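Local coordinates for BH0493 protein (Bacillus halodurans C-125, PDB 2PNK) that probably acts as a zinc-dependent uronate isomerase, interconverting the aldose and ketose forms of sugar acids such as glucuronate and fructuronate, at residues E12-A17 with E376-K381; P174-Y179 with M221-P226. All blocks are in the same frame, centred on the assembly; numbering follows the deposited sequence.

Overall arrangement
Both contacts are largely buried, but they lie on opposite sides of the chain's centre, about 38 Å apart between centres and about 26 Å between nearest atoms, and share no helix or strand. Contact 1 joins two helices far apart in sequence, 7-20 and 362-387, at the periphery of the chain; contact 2, formed between two segments that both fall within that long span, sets the short helix 173-177 against strand 221-225, near histidines known to bind zinc in this protein. Their chemistry follows their places. Contact 1 pairs aliphatic side chains inside and long, loosely paired charges outside, whereas contact 2 adds to its leucine-valine packing one well-directed amide-to-carbonyl hydrogen bond aimed at the strand backbone.

Contact 1 of 2, residues E12-A17 with E376-K381; sequences EKVKNA and EVLIDK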
ATOM      1  N   GLU A  12      -1.937   4.525 -29.385  1.00 23.59           N
ATOM      2  CA  GLU A  12      -1.067   3.928 -30.413  1.00 25.11           C
ATOM      3  C   GLU A  12       0.192   4.751 -30.524  1.00 23.42           C
ATOM      4  O   GLU A  12       1.268   4.213 -30.660  1.00 22.44           O
ATOM      5  CB  GLU A  12      -1.769   3.758 -31.777  1.00 25.95           C
ATOM      6  CG  GLU A  12      -2.840   2.616 -31.758  1.00 41.62           C
ATOM      7  CD  GLU A  12      -2.467   1.360 -30.874  1.00 52.50           C
ATOM      8  OE1 GLU A  12      -1.523   0.628 -31.272  1.00 59.59           O
ATOM      9  OE2 GLU A  12      -3.118   1.097 -29.800  1.00 47.21           O
ATOM     10  N   LYS A  13       0.046   6.068 -30.417  1.00 22.16           N
ATOM     11  CA  LYS A  13       1.185   6.954 -30.450  1.00 22.29           C
ATOM     12  C   LYS A  13       2.139   6.735 -29.283  1.00 22.62           C
ATOM     13  O   LYS A  13       3.361   6.721 -29.465  1.00 21.40           O
ATOM     14  CB  LYS A  13       0.686   8.386 -30.520  1.00 21.27           C
ATOM     15  CG  LYS A  13       0.103   8.700 -31.922  1.00 24.32           C
ATOM     16  CD  LYS A  13      -0.030  10.212 -32.129  1.00 27.02           C
ATOM     17  CE  LYS A  13      -0.835  10.547 -33.365  1.00 31.65           C
ATOM     18  NZ  LYS A  13       0.056  10.421 -34.539  1.00 30.53           N
ATOM     19  N   VAL A  14       1.590   6.592 -28.080  1.00 22.34           N
ATOM     20  CA  VAL A  14       2.423   6.364 -26.913  1.00 20.49           C
ATOM     21  C   VAL A  14       3.101   5.006 -26.990  1.00 21.45           C
ATOM     22  O   VAL A  14       4.302   4.911 -26.738  1.00 20.93           O
ATOM     23  CB  VAL A  14       1.663   6.487 -25.600  1.00 19.01           C
ATOM     24  CG1 VAL A  14       2.603   6.176 -24.430  1.00 19.41           C
ATOM     25  CG2 VAL A  14       1.039   7.894 -25.463  1.00 13.84           C
ATOM     26  N   LYS A  15       2.346   3.962 -27.321  1.00 21.24           N
ATOM     27  CA  LYS A  15       2.905   2.625 -27.361  1.00 21.99           C
ATOM     28  C   LYS A  15       4.008   2.561 -28.395  1.00 22.07           C
ATOM     29  O   LYS A  15       5.039   1.959 -28.136  1.00 22.01           O
ATOM     30  CB  LYS A  15       1.843   1.553 -27.634  1.00 23.89           C
ATOM     31  CG  LYS A  15       0.910   1.293 -26.509  1.00 24.63           C
ATOM     32  CD  LYS A  15      -0.274   0.389 -26.945  1.00 29.96           C
ATOM     33  CE  LYS A  15      -1.328   0.340 -25.843  1.00 41.91           C
ATOM     34  NZ  LYS A  15      -2.610  -0.306 -26.266  1.00 36.79           N
ATOM     35  N   ASN A  16       3.812   3.219 -29.543  1.00 24.40           N
ATOM     36  CA  ASN A  16       4.846   3.349 -30.559  1.00 23.38           C
ATOM     37  C   ASN A  16       6.086   4.111 -30.044  1.00 24.32           C
ATOM     38  O   ASN A  16       7.222   3.683 -30.266  1.00 24.98           O
ATOM     39  CB  ASN A  16       4.319   4.075 -31.823  1.00 25.30           C
ATOM     40  CG  ASN A  16       3.368   3.218 -32.673  1.00 33.58           C
ATOM     41  OD1 ASN A  16       3.374   1.995 -32.605  1.00 39.31           O
ATOM     42  ND2 ASN A  16       2.563   3.880 -33.494  1.00 42.56           N
ATOM     43  N   ALA A  17       5.872   5.241 -29.378  1.00 22.27           N
ATOM     44  CA  ALA A  17       6.981   6.033 -28.846  1.00 22.11           C
ATOM     45  C   ALA A  17       7.792   5.200 -27.852  1.00 22.29           C
ATOM     46  O   ALA A  17       9.013   5.175 -27.924  1.00 19.28           O
ATOM     47  CB  ALA A  17       6.482   7.284 -28.172  1.00 20.09           C
ATOM     48  N   GLU A 376       0.905   2.419 -20.475  1.00 18.20           N
ATOM     49  CA  GLU A 376      -0.463   2.621 -20.009  0.50 21.56           C
ATOM     50  C   GLU A 376      -0.558   3.739 -18.972  1.00 19.54           C
ATOM     51  O   GLU A 376      -1.558   4.457 -18.929  1.00 19.65           O
ATOM     52  CB  GLU A 376      -1.053   1.331 -19.441  0.50 20.64           C
ATOM     53  CG  GLU A 376      -1.131   0.131 -20.427  0.50 26.41           C
ATOM     54  CD  GLU A 376      -2.087   0.324 -21.601  0.50 27.90           C
ATOM     55  OE1 GLU A 376      -2.857   1.305 -21.605  0.50 34.58           O
ATOM     56  OE2 GLU A 376      -2.058  -0.514 -22.534  0.50 26.15           O
ATOM     57  N   VAL A 377       0.459   3.870 -18.111  1.00 19.91           N
ATOM     58  CA  VAL A 377       0.467   5.009 -17.168  1.00 17.83           C
ATOM     59  C   VAL A 377       0.550   6.329 -17.946  1.00 20.01           C
ATOM     60  O   VAL A 377      -0.217   7.257 -17.707  1.00 20.28           O
ATOM     61  CB  VAL A 377       1.589   4.937 -16.174  1.00 18.15           C
ATOM     62  CG1 VAL A 377       1.642   6.186 -15.336  1.00 21.75           C
ATOM     63  CG2 VAL A 377       1.450   3.655 -15.291  1.00  9.05           C
ATOM     64  N   LEU A 378       1.463   6.386 -18.893  1.00 20.44           N
ATOM     65  CA  LEU A 378       1.593   7.555 -19.776  1.00 19.01           C
ATOM     66  C   LEU A 378       0.289   7.879 -20.518  1.00 20.10           C
ATOM     67  O   LEU A 378      -0.131   9.029 -20.554  1.00 20.11           O
ATOM     68  CB  LEU A 378       2.725   7.296 -20.792  1.00 21.23           C
ATOM     69  CG  LEU A 378       4.153   7.435 -20.253  1.00 21.79           C
ATOM     70  CD1 LEU A 378       5.229   6.903 -21.203  1.00 23.18           C
ATOM     71  CD2 LEU A 378       4.398   8.931 -19.945  1.00 11.19           C
ATOM     72  N   ILE A 379      -0.343   6.880 -21.116  1.00 18.04           N
ATOM     73  CA  ILE A 379      -1.630   7.090 -21.776  1.00 19.44           C
ATOM     74  C   ILE A 379      -2.639   7.756 -20.824  1.00 18.82           C
ATOM     75  O   ILE A 379      -3.278   8.717 -21.189  1.00 19.24           O
ATOM     76  CB  ILE A 379      -2.196   5.766 -22.399  1.00 18.91           C
ATOM     77  CG1 ILE A 379      -1.282   5.307 -23.541  1.00 20.94           C
ATOM     78  CG2 ILE A 379      -3.611   5.972 -22.920  1.00 15.93           C
ATOM     79  CD1 ILE A 379      -1.381   3.836 -23.998  1.00 11.19           C
ATOM     80  N   ASP A 380      -2.765   7.234 -19.601  1.00 19.84           N
ATOM     81  CA  ASP A 380      -3.708   7.789 -18.628  1.00 19.25           C
ATOM     82  C   ASP A 380      -3.405   9.249 -18.325  1.00 19.78           C
ATOM     83  O   ASP A 380      -4.307  10.117 -18.283  1.00 19.54           O
ATOM     84  CB  ASP A 380      -3.703   6.938 -17.328  1.00 21.84           C
ATOM     85  CG  ASP A 380      -4.730   5.816 -17.355  1.00 27.85           C
ATOM     86  OD1 ASP A 380      -5.569   5.796 -18.272  1.00 28.45           O
ATOM     87  OD2 ASP A 380      -4.730   4.959 -16.454  1.00 35.86           O
ATOM     88  N   LYS A 381      -2.117   9.546 -18.167  1.00 18.65           N
ATOM     89  CA  LYS A 381      -1.706  10.863 -17.753  1.00 18.31           C
ATOM     90  C   LYS A 381      -1.795  11.873 -18.880  1.00 19.07           C
ATOM     91  O   LYS A 381      -2.189  13.023 -18.637  1.00 17.66           O
ATOM     92  CB  LYS A 381      -0.289  10.839 -17.158  1.00 22.70           C
ATOM     93  CG  LYS A 381      -0.270  10.670 -15.607  1.00 23.68           C
ATOM     94  CD  LYS A 381      -0.904   9.371 -15.109  1.00 25.36           C
ATOM     95  CE  LYS A 381      -0.902   9.277 -13.577  1.00 22.52           C
ATOM     96  NZ  LYS A 381      -2.001  10.039 -12.931  1.00 23.67           N
TER
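Val-14 meets Leu-378 and Ile-379 where two helices, 7-20 near the N-terminus and 362-387 near the C-terminus, pack in a roughly antiparallel pair at the periphery of the chain. The axes of the two short segments approach to 9.4 Å, with 141° between their directions. Val-14, whose CB points at the other helix, sits at the centre. Its CG1 lies 3.8 Å from CB of Leu-378, while its CB is 3.8 Å from CG1 of Ile-379 and its CG2 4.0 Å from that same CG1. With CG1 anti to the backbone N (chi1 178°) and CG2 beside that N, the valine spreads one methyl toward Leu-378 and lets both graze the isoleucine; a short beta-branched side chain fills the gap between the axes without pushing them apart. Ile-379 turns CG1 away from its own carbonyl carbon (chi1 -66°) to meet Val-14, and its extended second torsion then carries CD1 to CE of Lys-15, 4.0 Å away, at the edge of the apolar patch. Extended beyond CG, Lys-15 brings its ammonium to the rim. There NZ makes a long salt bridge, 3.8 Å, to OE2 of Glu-12 on its own helix. A second, to OE2 of Glu-376 across the interface, is long and doubtful, for that glutamate takes a second conformation and CE, at 3.5 Å from OE2, comes closer than the charge. Helix 394-413 closes the inner side, with Ile-397 on Val-14 and with Val-401 and Leu-404 on Leu-378; Asp-380 pairs with Arg-7 and Arg-340. The chemistry implies a division of labour: long-range charge pairing at the open rim would probably add little to the specificity supplied by the buried Val-14, Leu-378 and Ile-379.

Contact 2 of 2, residues P174-Y179 with M221-P226; sequences PLLNEY and MAVSLP
Asn-177 and Leu-176, of the segment 174-179, lean on strand 221-225, part of the parallel strand run of the TIM-like barrel expected of a uronate isomerase. The amide of Asn-177 gives its ND2 to the backbone O of Ser-224 at 2.9 Å; the N-H points at the oxygen at 151°, and the donor sits almost straight out from the carbonyl (C=O...N angle 176°), though the oxygen is tilted from the amide plane. On the apolar side, CD1 of Leu-176 sits against CB (3.7 Å), CG1 and CG2 of Val-223 together, the longer leucine spanning the gap to a short branched residue that stays close to the strand. The valine's chi1 of 63° leaves CG2 turned to Leu-176 and, at 3.8 Å, to ND2 of Asn-177. A carboxamide suits this place because it carries donor and acceptor at one end: in the second shell Arg-237 NH1 donates to OD1, fixing which way round the amide sits, while Asp-173 OD1 accepts from the N of Ser-224. With an alanine here the Ser-224 carbonyl would probably lose its amide donor and Arg-237 the oxygen it grips, leaving that guanidinium freer to turn. Ile-240 of helix 236-252 also packs on Leu-176, while the side chain of Ser-224 lies about 6 Å from that of His-27, a zinc ligand of this protein, though no zinc is bound to this chain. Beside the amide, CD2 of Leu-225 stops 3.7 Å from OD1 of Asn-177.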
ATOM      1  N   PRO A 174      31.300  -4.958  -0.153  1.00 21.74           N
ATOM      2  CA  PRO A 174      32.290  -5.531   0.749  1.00 22.75           C
ATOM      3  C   PRO A 174      33.082  -4.495   1.579  1.00 23.01           C
ATOM      4  O   PRO A 174      33.387  -4.756   2.730  1.00 23.81           O
ATOM      5  CB  PRO A 174      33.243  -6.295  -0.208  1.00 25.40           C
ATOM      6  CG  PRO A 174      32.434  -6.536  -1.443  1.00 21.27           C
ATOM      7  CD  PRO A 174      31.575  -5.317  -1.562  1.00 25.20           C
ATOM      8  N   LEU A 175      33.404  -3.349   0.985  1.00 21.71           N
ATOM      9  CA  LEU A 175      34.108  -2.280   1.674  1.00 21.39           C
ATOM     10  C   LEU A 175      33.210  -1.651   2.743  1.00 21.94           C
ATOM     11  O   LEU A 175      33.614  -1.426   3.891  1.00 20.56           O
ATOM     12  CB  LEU A 175      34.557  -1.208   0.665  1.00 21.50           C
ATOM     13  CG  LEU A 175      35.272   0.017   1.232  1.00 24.60           C
ATOM     14  CD1 LEU A 175      36.735  -0.322   1.639  1.00 25.28           C
ATOM     15  CD2 LEU A 175      35.231   1.181   0.219  1.00 16.33           C
ATOM     16  N   LEU A 176      31.976  -1.359   2.376  1.00 22.96           N
ATOM     17  CA  LEU A 176      31.080  -0.649   3.304  1.00 22.03           C
ATOM     18  C   LEU A 176      30.392  -1.512   4.353  1.00 22.50           C
ATOM     19  O   LEU A 176      30.200  -1.054   5.477  1.00 22.60           O
ATOM     20  CB  LEU A 176      30.026   0.161   2.524  1.00 23.09           C
ATOM     21  CG  LEU A 176      30.521   1.339   1.672  1.00 26.00           C
ATOM     22  CD1 LEU A 176      29.319   1.972   0.972  1.00 28.67           C
ATOM     23  CD2 LEU A 176      31.191   2.364   2.519  1.00 23.35           C
ATOM     24  N   ASN A 177      29.965  -2.718   3.986  1.00 22.56           N
ATOM     25  CA  ASN A 177      29.162  -3.537   4.866  1.00 22.80           C
ATOM     26  C   ASN A 177      29.994  -4.623   5.583  1.00 24.05           C
ATOM     27  O   ASN A 177      29.524  -5.205   6.581  1.00 23.31           O
ATOM     28  CB  ASN A 177      28.034  -4.225   4.075  1.00 24.02           C
ATOM     29  CG  ASN A 177      27.082  -3.265   3.396  1.00 25.93           C
ATOM     30  OD1 ASN A 177      26.806  -2.176   3.885  1.00 22.09           O
ATOM     31  ND2 ASN A 177      26.547  -3.689   2.255  1.00 19.99           N
ATOM     32  N   GLU A 178      31.205  -4.889   5.084  1.00 22.42           N
ATOM     33  CA  GLU A 178      32.054  -5.963   5.575  1.00 24.00           C
ATOM     34  C   GLU A 178      33.508  -5.505   5.796  1.00 22.83           C
ATOM     35  O   GLU A 178      34.429  -6.282   5.597  1.00 23.22           O
ATOM     36  CB  GLU A 178      32.027  -7.142   4.598  1.00 25.50           C
ATOM     37  CG  GLU A 178      30.666  -7.792   4.467  1.00 35.43           C
ATOM     38  CD  GLU A 178      30.599  -8.751   3.278  1.00 49.15           C
ATOM     39  OE1 GLU A 178      31.092  -9.892   3.433  1.00 55.92           O
ATOM     40  OE2 GLU A 178      30.059  -8.363   2.202  1.00 53.23           O
ATOM     41  N   TYR A 179      33.687  -4.255   6.222  1.00 21.97           N
ATOM     42  CA  TYR A 179      35.022  -3.634   6.302  1.00 22.92           C
ATOM     43  C   TYR A 179      36.012  -4.449   7.103  1.00 24.07           C
ATOM     44  O   TYR A 179      37.140  -4.670   6.670  1.00 22.95           O
ATOM     45  CB  TYR A 179      34.926  -2.233   6.910  1.00 20.52           C
ATOM     46  CG  TYR A 179      36.254  -1.500   6.891  1.00 20.79           C
ATOM     47  CD1 TYR A 179      36.909  -1.231   5.687  1.00 19.20           C
ATOM     48  CD2 TYR A 179      36.871  -1.106   8.077  1.00 16.26           C
ATOM     49  CE1 TYR A 179      38.134  -0.580   5.676  1.00 14.73           C
ATOM     50  CE2 TYR A 179      38.099  -0.458   8.068  1.00 25.79           C
ATOM     51  CZ  TYR A 179      38.720  -0.194   6.867  1.00 13.33           C
ATOM     52  OH  TYR A 179      39.934   0.464   6.869  1.00 19.81           O
HETATM   53  N   MSE A 221      28.829   5.107  -8.100  1.00 19.81           N
HETATM   54  CA  MSE A 221      29.313   4.104  -7.142  1.00 20.62           C
HETATM   55  C   MSE A 221      28.110   3.615  -6.327  1.00 18.91           C
HETATM   56  O   MSE A 221      27.204   4.402  -6.031  1.00 21.29           O
HETATM   57  CB  MSE A 221      30.357   4.709  -6.202  1.00 19.42           C
HETATM   58  CG  MSE A 221      31.702   5.038  -6.848  1.00 27.54           C
HETATM   59 SE   MSE A 221      32.882   5.817  -5.493  0.75 29.18          SE
HETATM   60  CE  MSE A 221      32.180   7.634  -5.517  1.00 26.86           C
ATOM     61  N   ALA A 222      28.087   2.325  -5.989  1.00 20.09           N
ATOM     62  CA  ALA A 222      26.875   1.665  -5.480  1.00 20.29           C
ATOM     63  C   ALA A 222      27.069   0.796  -4.261  1.00 20.53           C
ATOM     64  O   ALA A 222      28.135   0.218  -4.059  1.00 17.68           O
ATOM     65  CB  ALA A 222      26.234   0.807  -6.586  1.00 19.07           C
ATOM     66  N   VAL A 223      26.005   0.713  -3.446  1.00 19.93           N
ATOM     67  CA  VAL A 223      25.951  -0.205  -2.320  1.00 19.80           C
ATOM     68  C   VAL A 223      24.506  -0.647  -2.063  1.00 21.06           C
ATOM     69  O   VAL A 223      23.581   0.120  -2.260  1.00 20.42           O
ATOM     70  CB  VAL A 223      26.566   0.422  -1.023  1.00 23.69           C
ATOM     71  CG1 VAL A 223      25.769   1.657  -0.558  1.00 19.18           C
ATOM     72  CG2 VAL A 223      26.663  -0.611   0.095  1.00 21.26           C
ATOM     73  N   SER A 224      24.327  -1.900  -1.628  1.00 22.45           N
ATOM     74  CA  SER A 224      23.045  -2.357  -1.114  1.00 23.75           C
ATOM     75  C   SER A 224      23.077  -2.370   0.395  1.00 22.80           C
ATOM     76  O   SER A 224      24.064  -2.781   0.985  1.00 21.96           O
ATOM     77  CB  SER A 224      22.719  -3.746  -1.629  1.00 26.98           C
ATOM     78  OG  SER A 224      22.798  -3.733  -3.047  1.00 36.89           O
ATOM     79  N   LEU A 225      21.967  -1.960   1.016  1.00 20.31           N
ATOM     80  CA  LEU A 225      21.964  -1.643   2.418  1.00 21.05           C
ATOM     81  C   LEU A 225      20.772  -2.263   3.112  1.00 21.58           C
ATOM     82  O   LEU A 225      19.678  -2.301   2.532  1.00 21.05           O
ATOM     83  CB  LEU A 225      21.859  -0.116   2.591  1.00 20.76           C
ATOM     84  CG  LEU A 225      23.054   0.678   2.051  1.00 18.29           C
ATOM     85  CD1 LEU A 225      22.733   2.203   1.995  1.00 16.95           C
ATOM     86  CD2 LEU A 225      24.334   0.438   2.857  1.00 15.33           C
ATOM     87  N   PRO A 226      20.953  -2.675   4.387  1.00 22.34           N
ATOM     88  CA  PRO A 226      19.880  -3.302   5.112  1.00 19.71           C
ATOM     89  C   PRO A 226      18.802  -2.330   5.560  1.00 21.20           C
ATOM     90  O   PRO A 226      18.980  -1.104   5.523  1.00 22.35           O
ATOM     91  CB  PRO A 226      20.589  -3.885   6.335  1.00 18.86           C
ATOM     92  CG  PRO A 226      21.691  -2.968   6.574  1.00 18.37           C
ATOM     93  CD  PRO A 226      22.168  -2.571   5.214  1.00 22.28           C
TER